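Local coordinates for cell surface protein (Faecalibacterium prausnitzii A2-165, PDB 4GT6), which is of unknown function but, as an extracellular leucine-rich-repeat protein, probably binds other proteins through this BspA-type repeat region, at residues F330-I341 with A352-E363. Residues are numbered along the deposited sequence; the frame is centred on the assembly and turned at random. Where two conformers were deposited one is given.
Sequences FAGCEQLERIAI and AFSNCTALNNIE
The guanidinium of R338 holds both carboxylate oxygens of E363: NE reaches OE2 at 2.9 Å, nearly straight, and NH2 reaches OE1 at 3.0 Å. OE2 lies in the guanidinium plane, yet both nitrogens approach from above the carboxylate, the two planes standing 77° apart. With CG anti to the backbone N (chi1 -175°) and the chain extended to NE, R338 runs alongside N361 before meeting the acid; on the preceding strand 315-317, D317 forms a salt bridge with NH2 and S315 hydrogen-bonds NH1. Strands 338-341 and 361-363 pair in parallel: I339 N donates to N361 O, I339 O accepts from E363 N, and I341 N donates to E363 O. E337 O takes two donors, N360 N and N361 N. Round the bend, one water bridges C333 O and L336 O to A358 N. Farther on, G332 N bonds S354 O, and F330 N bonds A352 O (2.8 Å). Inside, the rings of F330 and F353 are nearly parallel (6°) but displaced, with little face overlap (centroids 5.2 Å). I339 CD1 comes from the opposite direction, 3.5 Å from F353 CE1 at that ring's edge and over the rim of one F330 face. L336 lies beside L359, and I341 beside I362, two isoleucines that W371 of helix 368-372 also touches. Equivalent residues thus stack coil upon coil, the ladder of successive turns that builds a leucine-rich-repeat solenoid.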
ATOM      1  N   PHE A 330       3.086 -19.739  11.700  1.00 18.46           N
ATOM      2  CA  PHE A 330       4.210 -20.473  11.091  1.00 20.43           C
ATOM      3  C   PHE A 330       3.761 -21.206   9.828  1.00 26.57           C
ATOM      4  O   PHE A 330       4.383 -22.202   9.453  1.00 26.49           O
ATOM      5  CB  PHE A 330       4.825 -21.468  12.097  1.00 22.79           C
ATOM      6  CG  PHE A 330       5.477 -20.777  13.267  1.00 23.11           C
ATOM      7  CD1 PHE A 330       6.808 -20.365  13.198  1.00 24.13           C
ATOM      8  CD2 PHE A 330       4.744 -20.473  14.412  1.00 23.18           C
ATOM      9  CE1 PHE A 330       7.415 -19.730  14.284  1.00 24.25           C
ATOM     10  CE2 PHE A 330       5.346 -19.825  15.492  1.00 23.81           C
ATOM     11  CZ  PHE A 330       6.680 -19.477  15.430  1.00 22.58           C
ATOM     12  N   ALA A 331       2.694 -20.728   9.164  1.00 24.15           N
ATOM     13  CA  ALA A 331       2.169 -21.406   7.967  1.00 25.44           C
ATOM     14  C   ALA A 331       3.200 -21.437   6.844  1.00 29.72           C
ATOM     15  O   ALA A 331       3.752 -20.396   6.479  1.00 28.16           O
ATOM     16  CB  ALA A 331       0.894 -20.730   7.480  1.00 26.20           C
ATOM     17  N   GLY A 332       3.457 -22.636   6.320  1.00 26.07           N
ATOM     18  CA  GLY A 332       4.403 -22.814   5.227  1.00 26.40           C
ATOM     19  C   GLY A 332       5.863 -22.849   5.631  1.00 30.17           C
ATOM     20  O   GLY A 332       6.739 -22.794   4.761  1.00 30.71           O
ATOM     21  N   CYS A 333       6.157 -22.986   6.944  1.00 25.60           N
ATOM     22  CA  CYS A 333       7.539 -23.127   7.420  1.00 24.63           C
ATOM     23  C   CYS A 333       7.920 -24.608   7.246  1.00 29.91           C
ATOM     24  O   CYS A 333       7.999 -25.376   8.212  1.00 28.72           O
ATOM     25  CB  CYS A 333       7.668 -22.643   8.859  1.00 23.45           C
ATOM     26  SG  CYS A 333       7.420 -20.859   9.042  1.00 25.26           S
ATOM     27  N   GLU A 334       8.151 -24.980   5.974  0.50 28.44           N
ATOM     28  CA  GLU A 334       8.438 -26.329   5.462  0.50 29.80           C
ATOM     29  C   GLU A 334       9.686 -27.002   6.073  0.50 34.32           C
ATOM     30  O   GLU A 334       9.796 -28.224   5.980  0.50 35.85           O
ATOM     31  CB  GLU A 334       8.566 -26.303   3.918  0.50 31.91           C
ATOM     32  CG  GLU A 334       9.582 -25.309   3.370  0.50 37.44           C
ATOM     33  CD  GLU A 334       9.613 -25.113   1.864  0.50 49.44           C
ATOM     34  OE1 GLU A 334       8.584 -24.696   1.281  0.50 39.57           O
ATOM     35  OE2 GLU A 334      10.704 -25.287   1.281  0.50 39.10           O
ATOM     36  N   GLN A 335      10.613 -26.230   6.677  1.00 29.60           N
ATOM     37  CA  GLN A 335      11.846 -26.782   7.250  0.50 29.87           C
ATOM     38  C   GLN A 335      11.833 -26.765   8.784  1.00 32.41           C
ATOM     39  O   GLN A 335      12.787 -27.235   9.415  1.00 32.04           O
ATOM     40  CB  GLN A 335      13.076 -26.018   6.725  0.50 30.76           C
ATOM     41  CG  GLN A 335      13.525 -26.438   5.322  0.80 42.07           C
ATOM     42  CD  GLN A 335      14.748 -25.669   4.862  0.80 65.96           C
ATOM     43  OE1 GLN A 335      15.801 -25.652   5.516  0.80 59.84           O
ATOM     44  NE2 GLN A 335      14.630 -24.995   3.723  0.80 64.17           N
ATOM     45  N   LEU A 336      10.753 -26.240   9.397  1.00 27.80           N
ATOM     46  CA  LEU A 336      10.633 -26.167  10.853  1.00 26.26           C
ATOM     47  C   LEU A 336      10.515 -27.568  11.443  1.00 30.43           C
ATOM     48  O   LEU A 336       9.549 -28.263  11.146  1.00 31.40           O
ATOM     49  CB  LEU A 336       9.434 -25.287  11.247  1.00 24.86           C
ATOM     50  CG  LEU A 336       9.192 -25.033  12.738  1.00 27.84           C
ATOM     51  CD1 LEU A 336      10.366 -24.244  13.378  1.00 27.85           C
ATOM     52  CD2 LEU A 336       7.893 -24.259  12.928  1.00 26.86           C
ATOM     53  N   GLU A 337      11.533 -27.996  12.223  1.00 27.81           N
ATOM     54  CA  GLU A 337      11.605 -29.344  12.827  1.00 30.14           C
ATOM     55  C   GLU A 337      11.285 -29.336  14.302  1.00 34.25           C
ATOM     56  O   GLU A 337      10.716 -30.300  14.813  1.00 34.99           O
ATOM     57  CB  GLU A 337      13.024 -29.951  12.679  1.00 33.04           C
ATOM     58  CG  GLU A 337      13.515 -30.174  11.262  1.00 47.03           C
ATOM     59  CD  GLU A 337      14.996 -30.493  11.126  1.00 73.81           C
ATOM     60  OE1 GLU A 337      15.738 -30.391  12.133  1.00 76.02           O
ATOM     61  OE2 GLU A 337      15.422 -30.826   9.997  1.00 66.05           O
ATOM     62  N   ARG A 338      11.716 -28.274  14.999  1.00 29.84           N
ATOM     63  CA  ARG A 338      11.603 -28.163  16.438  1.00 29.22           C
ATOM     64  C   ARG A 338      10.978 -26.847  16.862  1.00 29.80           C
ATOM     65  O   ARG A 338      11.361 -25.782  16.371  1.00 26.30           O
ATOM     66  CB  ARG A 338      13.003 -28.289  17.067  1.00 30.46           C
ATOM     67  CG  ARG A 338      13.032 -28.306  18.597  1.00 37.70           C
ATOM     68  CD  ARG A 338      14.419 -27.981  19.117  1.00 40.68           C
ATOM     69  NE  ARG A 338      14.367 -27.525  20.502  1.00 44.52           N
ATOM     70  CZ  ARG A 338      14.415 -26.252  20.883  1.00 54.96           C
ATOM     71  NH1 ARG A 338      14.566 -25.287  19.983  1.00 36.37           N
ATOM     72  NH2 ARG A 338      14.345 -25.935  22.169  1.00 45.52           N
ATOM     73  N   ILE A 339      10.052 -26.923  17.816  1.00 28.02           N
ATOM     74  CA  ILE A 339       9.457 -25.723  18.401  1.00 26.94           C
ATOM     75  C   ILE A 339       9.267 -25.949  19.898  1.00 30.16           C
ATOM     76  O   ILE A 339       8.721 -26.972  20.304  1.00 31.47           O
ATOM     77  CB  ILE A 339       8.158 -25.222  17.697  1.00 29.76           C
ATOM     78  CG1 ILE A 339       7.655 -23.896  18.365  1.00 29.94           C
ATOM     79  CG2 ILE A 339       7.063 -26.301  17.652  1.00 30.90           C
ATOM     80  CD1 ILE A 339       6.977 -22.943  17.470  1.00 36.00           C
ATOM     81  N   ALA A 340       9.764 -25.013  20.707  1.00 26.94           N
ATOM     82  CA  ALA A 340       9.565 -25.063  22.159  1.00 27.08           C
ATOM     83  C   ALA A 340       8.394 -24.140  22.494  1.00 28.73           C
ATOM     84  O   ALA A 340       8.427 -22.960  22.147  1.00 26.59           O
ATOM     85  CB  ALA A 340      10.829 -24.653  22.899  1.00 28.06           C
ATOM     86  N   ILE A 341       7.323 -24.700  23.073  1.00 26.04           N
ATOM     87  CA  ILE A 341       6.111 -23.952  23.420  1.00 24.02           C
ATOM     88  C   ILE A 341       5.977 -23.873  24.956  1.00 27.08           C
ATOM     89  O   ILE A 341       5.890 -24.918  25.610  1.00 27.71           O
ATOM     90  CB  ILE A 341       4.863 -24.602  22.756  1.00 26.80           C
ATOM     91  CG1 ILE A 341       4.976 -24.528  21.196  1.00 26.40           C
ATOM     92  CG2 ILE A 341       3.563 -23.935  23.272  1.00 26.82           C
ATOM     93  CD1 ILE A 341       3.971 -25.336  20.405  1.00 33.28           C
ATOM     94  N   ALA A 352      -1.963 -22.228  12.580  1.00 24.46           N
ATOM     95  CA  ALA A 352      -0.672 -21.691  13.033  1.00 23.85           C
ATOM     96  C   ALA A 352       0.508 -22.568  12.572  1.00 28.21           C
ATOM     97  O   ALA A 352       1.560 -22.034  12.237  1.00 26.80           O
ATOM     98  CB  ALA A 352      -0.662 -21.543  14.548  1.00 24.14           C
ATOM     99  N   PHE A 353       0.315 -23.891  12.495  1.00 26.18           N
ATOM    100  CA  PHE A 353       1.386 -24.794  12.071  1.00 27.30           C
ATOM    101  C   PHE A 353       0.983 -25.579  10.815  1.00 34.49           C
ATOM    102  O   PHE A 353       1.454 -26.702  10.613  1.00 36.34           O
ATOM    103  CB  PHE A 353       1.792 -25.724  13.238  1.00 29.36           C
ATOM    104  CG  PHE A 353       2.460 -24.947  14.349  1.00 29.08           C
ATOM    105  CD1 PHE A 353       3.793 -24.560  14.246  1.00 30.34           C
ATOM    106  CD2 PHE A 353       1.741 -24.546  15.468  1.00 29.37           C
ATOM    107  CE1 PHE A 353       4.399 -23.809  15.249  1.00 29.62           C
ATOM    108  CE2 PHE A 353       2.349 -23.788  16.476  1.00 31.19           C
ATOM    109  CZ  PHE A 353       3.669 -23.413  16.353  1.00 28.80           C
ATOM    110  N   SER A 354       0.155 -24.963   9.937  1.00 31.58           N
ATOM    111  CA  SER A 354      -0.278 -25.584   8.685  1.00 32.64           C
ATOM    112  C   SER A 354       0.892 -25.630   7.709  1.00 35.51           C
ATOM    113  O   SER A 354       1.740 -24.740   7.727  1.00 33.30           O
ATOM    114  CB  SER A 354      -1.464 -24.835   8.082  1.00 36.36           C
ATOM    115  OG  SER A 354      -1.174 -23.464   7.871  1.00 44.22           O
ATOM    116  N   ASN A 355       0.969 -26.697   6.900  1.00 33.84           N
ATOM    117  CA  ASN A 355       2.039 -26.921   5.910  1.00 35.06           C
ATOM    118  C   ASN A 355       3.448 -26.823   6.549  1.00 37.87           C
ATOM    119  O   ASN A 355       4.345 -26.161   6.015  1.00 37.70           O
ATOM    120  CB  ASN A 355       1.908 -25.966   4.708  1.00 37.98           C
ATOM    121  CG  ASN A 355       0.705 -26.236   3.843  1.00 67.09           C
ATOM    122  OD1 ASN A 355      -0.234 -25.438   3.782  1.00 61.11           O
ATOM    123  ND2 ASN A 355       0.717 -27.355   3.133  1.00 63.22           N
ATOM    124  N   CYS A 356       3.597 -27.436   7.733  1.00 33.23           N
ATOM    125  CA  CYS A 356       4.844 -27.567   8.488  1.00 31.43           C
ATOM    126  C   CYS A 356       5.186 -29.062   8.497  1.00 37.95           C
ATOM    127  O   CYS A 356       5.110 -29.738   9.533  1.00 36.58           O
ATOM    128  CB  CYS A 356       4.705 -26.985   9.892  1.00 29.37           C
ATOM    129  SG  CYS A 356       4.727 -25.172   9.930  1.00 30.79           S
ATOM    130  N   THR A 357       5.539 -29.569   7.312  1.00 36.88           N
ATOM    131  CA  THR A 357       5.759 -30.997   7.071  1.00 41.10           C
ATOM    132  C   THR A 357       7.048 -31.564   7.739  1.00 47.94           C
ATOM    133  O   THR A 357       7.112 -32.777   7.949  1.00 49.37           O
ATOM    134  CB  THR A 357       5.695 -31.311   5.565  1.00 55.11           C
ATOM    135  OG1 THR A 357       6.633 -30.508   4.856  1.00 56.83           O
ATOM    136  CG2 THR A 357       4.300 -31.085   4.988  1.00 54.87           C
ATOM    137  N   ALA A 358       8.028 -30.719   8.115  1.00 47.38           N
ATOM    138  CA  ALA A 358       9.242 -31.227   8.770  1.00 46.92           C
ATOM    139  C   ALA A 358       9.105 -31.249  10.305  1.00 46.93           C
ATOM    140  O   ALA A 358       9.992 -31.770  10.987  1.00 46.14           O
ATOM    141  CB  ALA A 358      10.453 -30.394   8.367  1.00 47.52           C
ATOM    142  N   LEU A 359       7.989 -30.710  10.840  1.00 41.60           N
ATOM    143  CA  LEU A 359       7.727 -30.574  12.276  1.00 39.94           C
ATOM    144  C   LEU A 359       7.508 -31.930  12.957  1.00 49.87           C
ATOM    145  O   LEU A 359       6.448 -32.546  12.808  1.00 53.13           O
ATOM    146  CB  LEU A 359       6.531 -29.624  12.497  1.00 38.34           C
ATOM    147  CG  LEU A 359       6.249 -29.125  13.909  1.00 40.24           C
ATOM    148  CD1 LEU A 359       7.475 -28.424  14.518  1.00 38.83           C
ATOM    149  CD2 LEU A 359       5.065 -28.159  13.903  1.00 43.02           C
ATOM    150  N   ASN A 360       8.539 -32.398  13.691  1.00 46.95           N
ATOM    151  CA  ASN A 360       8.525 -33.692  14.377  1.00 48.61           C
ATOM    152  C   ASN A 360       8.895 -33.586  15.871  1.00 52.06           C
ATOM    153  O   ASN A 360       8.862 -34.595  16.573  1.00 54.25           O
ATOM    154  CB  ASN A 360       9.473 -34.683  13.667  1.00 51.82           C
ATOM    155  CG  ASN A 360      10.922 -34.246  13.533  1.00 72.46           C
ATOM    156  OD1 ASN A 360      11.476 -33.507  14.359  1.00 57.01           O
ATOM    157  ND2 ASN A 360      11.591 -34.753  12.504  1.00 70.99           N
ATOM    158  N   ASN A 361       9.247 -32.386  16.354  1.00 45.73           N
ATOM    159  CA  ASN A 361       9.650 -32.222  17.742  1.00 44.15           C
ATOM    160  C   ASN A 361       9.005 -30.985  18.371  1.00 44.42           C
ATOM    161  O   ASN A 361       9.497 -29.872  18.206  1.00 40.95           O
ATOM    162  CB  ASN A 361      11.190 -32.160  17.842  1.00 45.49           C
ATOM    163  CG  ASN A 361      11.763 -32.066  19.240  1.00 64.26           C
ATOM    164  OD1 ASN A 361      11.097 -32.317  20.254  1.00 57.54           O
ATOM    165  ND2 ASN A 361      13.040 -31.730  19.316  1.00 58.09           N
ATOM    166  N   ILE A 362       7.916 -31.200  19.122  1.00 41.99           N
ATOM    167  CA  ILE A 362       7.242 -30.130  19.850  1.00 39.88           C
ATOM    168  C   ILE A 362       7.631 -30.290  21.324  1.00 42.83           C
ATOM    169  O   ILE A 362       7.232 -31.266  21.958  1.00 43.53           O
ATOM    170  CB  ILE A 362       5.696 -30.111  19.607  1.00 43.39           C
ATOM    171  CG1 ILE A 362       5.364 -29.826  18.123  1.00 45.13           C
ATOM    172  CG2 ILE A 362       4.991 -29.091  20.531  1.00 42.03           C
ATOM    173  CD1 ILE A 362       3.928 -30.197  17.673  1.00 55.89           C
ATOM    174  N   GLU A 363       8.457 -29.362  21.843  1.00 38.05           N
ATOM    175  CA  GLU A 363       8.897 -29.347  23.244  1.00 37.72           C
ATOM    176  C   GLU A 363       7.942 -28.473  24.047  1.00 39.64           C
ATOM    177  O   GLU A 363       8.048 -27.249  24.006  1.00 37.94           O
ATOM    178  CB  GLU A 363      10.342 -28.826  23.387  1.00 39.65           C
ATOM    179  CG  GLU A 363      11.421 -29.648  22.704  1.00 52.10           C
ATOM    180  CD  GLU A 363      12.836 -29.142  22.920  1.00 76.44           C
ATOM    181  OE1 GLU A 363      13.025 -28.190  23.712  1.00 65.25           O
ATOM    182  OE2 GLU A 363      13.762 -29.706  22.292  1.00 79.59           O
TER
HETATM  183  O   HOH W   1       7.982 -28.037   9.099  1.00 30.02           O
HETATM  184  O   HOH W   2       9.440 -30.463   4.516  1.00 51.27           O